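Putative esterase (Sulfolobus solfataricus P2, PDB 2RAU) is a putative alpha/beta-hydrolase lipase or esterase that binds calcium and probably cleaves ester bonds. Local coordinates at residues Trp60-Gln65 with Thr98-Thr103; Ile69-Val74 with Ser271-Trp276. One frame throughout, in Å; residues are numbered along the deposited sequence.

In the fold
Contacts 1 and 2 are neighbours, their centres 8 Å apart, and helix 63-68 runs from the first straight into the second. Contact 1 sets the start of that helix on the end of the central-sheet strand 94-100; contact 2 packs the hairpin after the helix against residues 271-276. Two probable bonds tie them together: Glu64 OE2 meets Ser70 OG at 2.7 Å, and Trp60 O accepts from Asp273 N at 2.8 Å. Unidentified ligand, probably from the crystallisation liquor but perhaps marking a pocket, lies about 4 Å from the side chains of Ser61 and of Ile69. Ser61 is also near the presumed Ser-His-Asp triad; both contacts are away from the calcium site at Gly142 and Glu144.

Contact 1. Residues Trp60-Gln65 with Thr98-Thr103; sequences WSSGEQ and TIDYRT
Asp100 reaches from the end of strand 94-100 to the first turn of helix 63-68, where its carboxylate meets the backbone of Gly63 and Glu64. Its CB stands clear of residues 60-65. From there CG lies anti to the carbonyl carbon and beside the backbone N (chi1 -61°), on the side of the helix start. OD1 takes the N-H of Glu64 on its syn lone pair at 2.9 Å, with an N-H...O angle of 157°, and Gly63 N lies 2.8 Å from the same OD1. Ser62 CB also packs against OD1, at 3.5 Å. The other oxygen, OD2, is bonded to His41 and Ser39 on strand 37-45, so both ends of the carboxylate are held. The N terminus of helix 63-68 would probably stabilise a negative charge here. Ser62 is the N-cap, its OG accepting from Gln65 N at 3.0 Å, an instance of how side-chain acceptors close the first N-H groups of a helix. Ser61 OG donates to Gln65 OE1.

Gly63 lies closely over the strand, where a side chain would run into Thr98 O. In the Thr98 conformer described, OG1 is 3.3 Å from Gly63 CA and bonds to Ile55 O on the adjacent parallel strand. Further along, two waters appear to donate to Ser61 O; one accepts from Tyr101 N and the other meets Thr103 OG1 at 2.6 Å.

Tyr101, whose OH bonds to Pro57 O, touches the presumed nucleophile elbow. The loop after strand 52-56 matches the one that commonly contributes to the oxyanion hole in alpha/beta hydrolases, and its seating on the neighbouring strand is consistent with that fold.

Contact 2. Residues Ile69-Val74 with Ser271-Trp276; sequences ISWNGV and SFDPYW
Trp71 lays its indole beside the backbone of residues 271-274, with CG anti to its own N (chi1 -176°). Its CB sits 3.7 Å from Ser271 O, and CD1 is the same distance from Phe272 O. At the edge of the ring NE1 makes a weak bond to Asp273 OD1, 2.9 Å long but bent to 122°. Asp273 CG lies anti to its carbonyl carbon (chi1 -71°), on the side from which OD1 meets the indole, and the carboxylate is turned steeply out of the ring plane. That oxygen is also bonded to His104 ND1, whose ring meets the indole nearly perpendicularly. Pro274 crosses the indole at about a right angle, CD lying 4.2 Å from Trp71 CZ2, while Asn72 ND2 hangs over the centre of one face.

Toward the start of both segments, Ser271 turns CB to the backbone of Ile69 and OG to Ile69 CG2, and OG is bonded to Gln65 NE2. One water donates to both Ser70 O and Ser271 O. An alanine in place of Trp71 would probably open a gap beside Pro274 and leave Asp273 OD1 without its weak indole partner, dependent more on His104.

Trp71 and Val74 exchange both backbone bonds around a type I' turn, closing a beta hairpin with a two-residue loop, Asn72-Gly73, packed by its tryptophan onto the loop after helix 262-270.

Contact 1. Residues Trp60-Gln65 with Thr98-Thr103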
loop_
_atom_site.group_PDB
_atom_site.type_symbol
_atom_site.label_atom_id
_atom_site.label_comp_id
_atom_site.label_asym_id
_atom_site.label_seq_id
_atom_site.Cartn_x
_atom_site.Cartn_y
_atom_site.Cartn_z
ATOM N N TRP A 60 6.762 0.422 -1.870
ATOM C CA TRP A 60 7.466 0.977 -0.729
ATOM C C TRP A 60 6.573 1.154 0.482
ATOM O O TRP A 60 7.019 1.666 1.505
ATOM C CB TRP A 60 8.110 2.337 -1.027
ATOM C CG TRP A 60 9.056 2.332 -2.206
ATOM C CD1 TRP A 60 10.324 1.786 -2.265
ATOM C CD2 TRP A 60 8.845 2.993 -3.442
ATOM N NE1 TRP A 60 10.860 2.014 -3.494
ATOM C CE2 TRP A 60 9.990 2.765 -4.234
ATOM C CE3 TRP A 60 7.781 3.743 -3.967
ATOM C CZ2 TRP A 60 10.112 3.261 -5.527
ATOM C CZ3 TRP A 60 7.878 4.192 -5.270
ATOM C CH2 TRP A 60 9.038 3.951 -6.035
ATOM N N SER A 61 5.349 0.662 0.408
ATOM C CA SER A 61 4.424 0.777 1.520
ATOM C C SER A 61 4.424 -0.517 2.350
ATOM O O SER A 61 5.054 -1.503 1.966
ATOM C CB SER A 61 3.042 1.221 1.014
ATOM O OG SER A 61 2.097 1.518 2.081
ATOM N N SER A 62 3.816 -0.434 3.544
ATOM C CA SER A 62 3.764 -1.508 4.504
ATOM C C SER A 62 2.460 -1.454 5.308
ATOM O O SER A 62 1.794 -0.396 5.358
ATOM C CB SER A 62 4.945 -1.386 5.458
ATOM O OG SER A 62 4.855 -0.250 6.295
ATOM N N GLY A 63 2.130 -2.566 5.970
ATOM C CA GLY A 63 0.991 -2.609 6.853
ATOM C C GLY A 63 1.184 -1.637 8.002
ATOM O O GLY A 63 0.232 -0.997 8.416
ATOM N N GLU A 64 2.414 -1.546 8.519
ATOM C CA GLU A 64 2.733 -0.566 9.534
ATOM C C GLU A 64 2.368 0.867 9.078
ATOM O O GLU A 64 1.700 1.608 9.807
ATOM C CB GLU A 64 4.233 -0.635 9.908
ATOM C CG GLU A 64 4.538 0.302 11.069
ATOM C CD GLU A 64 5.993 0.388 11.505
ATOM O OE1 GLU A 64 6.784 -0.386 10.953
ATOM O OE2 GLU A 64 6.299 1.226 12.410
ATOM N N GLN A 65 2.790 1.251 7.885
ATOM C CA GLN A 65 2.454 2.546 7.348
ATOM C C GLN A 65 0.955 2.756 7.317
ATOM O O GLN A 65 0.482 3.844 7.659
ATOM C CB GLN A 65 3.028 2.748 5.957
ATOM C CG GLN A 65 2.937 4.190 5.491
ATOM C CD GLN A 65 3.503 4.395 4.133
ATOM O OE1 GLN A 65 3.296 3.599 3.207
ATOM N NE2 GLN A 65 4.244 5.491 3.991
ATOM N N THR A 98 -3.520 -6.063 7.555
ATOM C CA THR A 98 -2.636 -5.554 6.531
ATOM C C THR A 98 -1.226 -6.129 6.753
ATOM O O THR A 98 -0.791 -6.322 7.869
ATOM C CB THR A 98 -2.675 -3.999 6.435
ATOM O OG1 THR A 98 -1.824 -3.551 5.361
ATOM C CG2 THR A 98 -2.298 -3.319 7.793
ATOM N N ILE A 99 -0.535 -6.340 5.646
ATOM C CA ILE A 99 0.718 -7.102 5.549
ATOM C C ILE A 99 1.928 -6.190 5.364
ATOM O O ILE A 99 1.857 -5.175 4.633
ATOM C CB ILE A 99 0.612 -8.093 4.346
ATOM C CG1 ILE A 99 1.888 -8.937 4.214
ATOM C CG2 ILE A 99 0.291 -7.357 3.030
ATOM C CD1 ILE A 99 1.866 -10.112 3.099
ATOM N N ASP A 100 2.989 -6.529 6.110
ATOM C CA ASP A 100 4.312 -6.011 5.915
ATOM C C ASP A 100 5.038 -7.006 4.998
ATOM O O ASP A 100 5.249 -8.169 5.346
ATOM C CB ASP A 100 5.086 -5.864 7.189
ATOM C CG ASP A 100 4.451 -4.904 8.160
ATOM O OD1 ASP A 100 3.947 -3.858 7.720
ATOM O OD2 ASP A 100 4.519 -5.137 9.380
ATOM N N TYR A 101 5.339 -6.557 3.790
ATOM C CA TYR A 101 6.064 -7.362 2.839
ATOM C C TYR A 101 7.503 -7.495 3.309
ATOM O O TYR A 101 7.929 -6.770 4.202
ATOM C CB TYR A 101 6.121 -6.678 1.499
ATOM C CG TYR A 101 4.795 -6.386 0.859
ATOM C CD1 TYR A 101 3.856 -7.405 0.643
ATOM C CD2 TYR A 101 4.495 -5.109 0.419
ATOM C CE1 TYR A 101 2.642 -7.137 0.010
ATOM C CE2 TYR A 101 3.303 -4.833 -0.223
ATOM C CZ TYR A 101 2.376 -5.843 -0.439
ATOM O OH TYR A 101 1.203 -5.516 -1.092
ATOM N N ARG A 102 8.268 -8.348 2.638
ATOM C CA ARG A 102 9.678 -8.569 2.992
ATOM C C ARG A 102 10.521 -7.290 2.936
ATOM O O ARG A 102 11.552 -7.165 3.637
ATOM C CB ARG A 102 10.279 -9.675 2.115
ATOM C CG ARG A 102 9.535 -11.006 2.229
ATOM C CD ARG A 102 10.190 -12.066 1.425
ATOM N NE ARG A 102 9.320 -13.225 1.304
ATOM C CZ ARG A 102 9.729 -14.484 1.161
ATOM N NH1 ARG A 102 11.001 -14.815 1.137
ATOM N NH2 ARG A 102 8.827 -15.430 1.075
ATOM N N THR A 103 10.100 -6.371 2.081
ATOM C CA THR A 103 10.711 -5.031 1.926
ATOM C C THR A 103 10.741 -4.266 3.246
ATOM O O THR A 103 11.603 -3.428 3.469
ATOM C CB THR A 103 9.960 -4.218 0.846
ATOM O OG1 THR A 103 8.548 -4.320 1.113
ATOM C CG2 THR A 103 10.356 -4.690 -0.542
HETATM O O HOH W 1 7.548 -1.875 0.989
HETATM O O HOH W 2 6.148 -3.758 3.279
#

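Contact 2. Residues Ile69-Val74 with Ser271-Trp276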
loop_
_atom_site.group_PDB
_atom_site.type_symbol
_atom_site.label_atom_id
_atom_site.label_comp_id
_atom_site.label_asym_id
_atom_site.label_seq_id
_atom_site.Cartn_x
_atom_site.Cartn_y
_atom_site.Cartn_z
ATOM N N ILE A 69 1.399 5.034 10.156
ATOM C CA ILE A 69 2.166 6.024 9.411
ATOM C C ILE A 69 3.565 6.128 10.018
ATOM O O ILE A 69 4.087 7.215 10.291
ATOM C CB ILE A 69 1.441 7.402 9.314
ATOM C CG1 ILE A 69 -0.110 7.191 9.245
ATOM C CG2 ILE A 69 1.883 8.175 8.048
ATOM C CD1 ILE A 69 -0.933 8.468 9.177
ATOM N N SER A 70 4.141 4.943 10.223
ATOM C CA SER A 70 5.431 4.779 10.835
ATOM C C SER A 70 6.266 3.709 10.126
ATOM O O SER A 70 5.734 2.921 9.307
ATOM C CB SER A 70 5.207 4.473 12.317
ATOM O OG SER A 70 4.556 3.230 12.588
ATOM N N TRP A 71 7.581 3.744 10.381
ATOM C CA TRP A 71 8.551 2.749 9.874
ATOM C C TRP A 71 9.423 2.278 11.008
ATOM O O TRP A 71 10.163 3.062 11.599
ATOM C CB TRP A 71 9.430 3.400 8.819
ATOM C CG TRP A 71 10.404 2.498 8.143
ATOM C CD1 TRP A 71 10.160 1.630 7.121
ATOM C CD2 TRP A 71 11.798 2.394 8.436
ATOM N NE1 TRP A 71 11.322 1.015 6.750
ATOM C CE2 TRP A 71 12.335 1.426 7.573
ATOM C CE3 TRP A 71 12.622 2.978 9.398
ATOM C CZ2 TRP A 71 13.685 1.077 7.598
ATOM C CZ3 TRP A 71 13.947 2.649 9.419
ATOM C CH2 TRP A 71 14.478 1.721 8.515
ATOM N N ASN A 72 9.283 1.012 11.382
ATOM C CA ASN A 72 10.071 0.488 12.473
ATOM C C ASN A 72 9.905 1.255 13.734
ATOM O O ASN A 72 10.841 1.414 14.534
ATOM C CB ASN A 72 11.555 0.377 12.055
ATOM C CG ASN A 72 11.792 -0.787 11.109
ATOM O OD1 ASN A 72 11.339 -1.918 11.356
ATOM N ND2 ASN A 72 12.552 -0.550 10.070
ATOM N N GLY A 73 8.667 1.668 13.978
ATOM C CA GLY A 73 8.376 2.399 15.205
ATOM C C GLY A 73 8.818 3.855 15.201
ATOM O O GLY A 73 8.686 4.516 16.219
ATOM N N VAL A 74 9.321 4.358 14.070
ATOM C CA VAL A 74 9.645 5.773 13.914
ATOM C C VAL A 74 8.371 6.475 13.457
ATOM O O VAL A 74 7.850 6.162 12.399
ATOM C CB VAL A 74 10.800 6.042 12.899
ATOM C CG1 VAL A 74 11.104 7.555 12.761
ATOM C CG2 VAL A 74 12.030 5.228 13.256
ATOM N N SER A 271 7.589 7.822 5.755
ATOM C CA SER A 271 7.425 6.524 6.373
ATOM C C SER A 271 7.503 5.318 5.431
ATOM O O SER A 271 7.296 4.190 5.858
ATOM C CB SER A 271 6.120 6.491 7.183
ATOM O OG SER A 271 4.973 6.773 6.411
ATOM N N PHE A 272 7.780 5.555 4.165
ATOM C CA PHE A 272 8.002 4.466 3.228
ATOM C C PHE A 272 9.204 3.585 3.631
ATOM O O PHE A 272 10.104 4.037 4.298
ATOM C CB PHE A 272 8.306 5.007 1.830
ATOM C CG PHE A 272 7.067 5.437 1.018
ATOM C CD1 PHE A 272 5.905 4.712 1.042
ATOM C CD2 PHE A 272 7.127 6.555 0.229
ATOM C CE1 PHE A 272 4.815 5.090 0.296
ATOM C CE2 PHE A 272 6.031 6.930 -0.544
ATOM C CZ PHE A 272 4.880 6.200 -0.482
ATOM N N ASP A 273 9.189 2.323 3.164
ATOM C CA ASP A 273 10.373 1.477 3.131
ATOM C C ASP A 273 11.379 2.053 2.119
ATOM O O ASP A 273 11.008 2.728 1.189
ATOM C CB ASP A 273 10.021 0.045 2.716
ATOM C CG ASP A 273 9.253 -0.725 3.788
ATOM O OD1 ASP A 273 9.614 -0.599 4.978
ATOM O OD2 ASP A 273 8.404 -1.579 3.405
ATOM N N PRO A 274 12.677 1.792 2.315
ATOM C CA PRO A 274 13.673 2.373 1.416
ATOM C C PRO A 274 13.746 1.811 0.001
ATOM O O PRO A 274 14.199 2.485 -0.908
ATOM C CB PRO A 274 14.998 2.070 2.143
ATOM C CG PRO A 274 14.674 0.900 3.050
ATOM C CD PRO A 274 13.276 1.072 3.447
ATOM N N TYR A 275 13.392 0.541 -0.149
ATOM C CA TYR A 275 13.641 -0.205 -1.377
ATOM C C TYR A 275 12.529 -1.146 -1.769
ATOM O O TYR A 275 11.813 -1.689 -0.924
ATOM C CB TYR A 275 14.902 -1.041 -1.233
ATOM C CG TYR A 275 16.172 -0.298 -0.849
ATOM C CD1 TYR A 275 16.712 0.660 -1.709
ATOM C CD2 TYR A 275 16.877 -0.617 0.305
ATOM C CE1 TYR A 275 17.899 1.331 -1.387
ATOM C CE2 TYR A 275 18.071 0.008 0.606
ATOM C CZ TYR A 275 18.571 0.977 -0.257
ATOM O OH TYR A 275 19.750 1.623 -0.006
ATOM N N TRP A 276 12.450 -1.382 -3.074
ATOM C CA TRP A 276 11.451 -2.251 -3.676
ATOM C C TRP A 276 12.159 -3.118 -4.717
ATOM O O TRP A 276 12.951 -2.619 -5.447
ATOM C CB TRP A 276 10.385 -1.426 -4.366
ATOM C CG TRP A 276 9.195 -2.175 -4.808
ATOM C CD1 TRP A 276 8.875 -2.550 -6.093
ATOM C CD2 TRP A 276 8.125 -2.656 -3.978
ATOM N NE1 TRP A 276 7.668 -3.236 -6.099
ATOM C CE2 TRP A 276 7.193 -3.310 -4.815
ATOM C CE3 TRP A 276 7.853 -2.588 -2.616
ATOM C CZ2 TRP A 276 6.010 -3.875 -4.323
ATOM C CZ3 TRP A 276 6.680 -3.133 -2.145
ATOM C CH2 TRP A 276 5.768 -3.763 -2.991
HETATM O O HOH W 3 6.532 1.759 6.959
#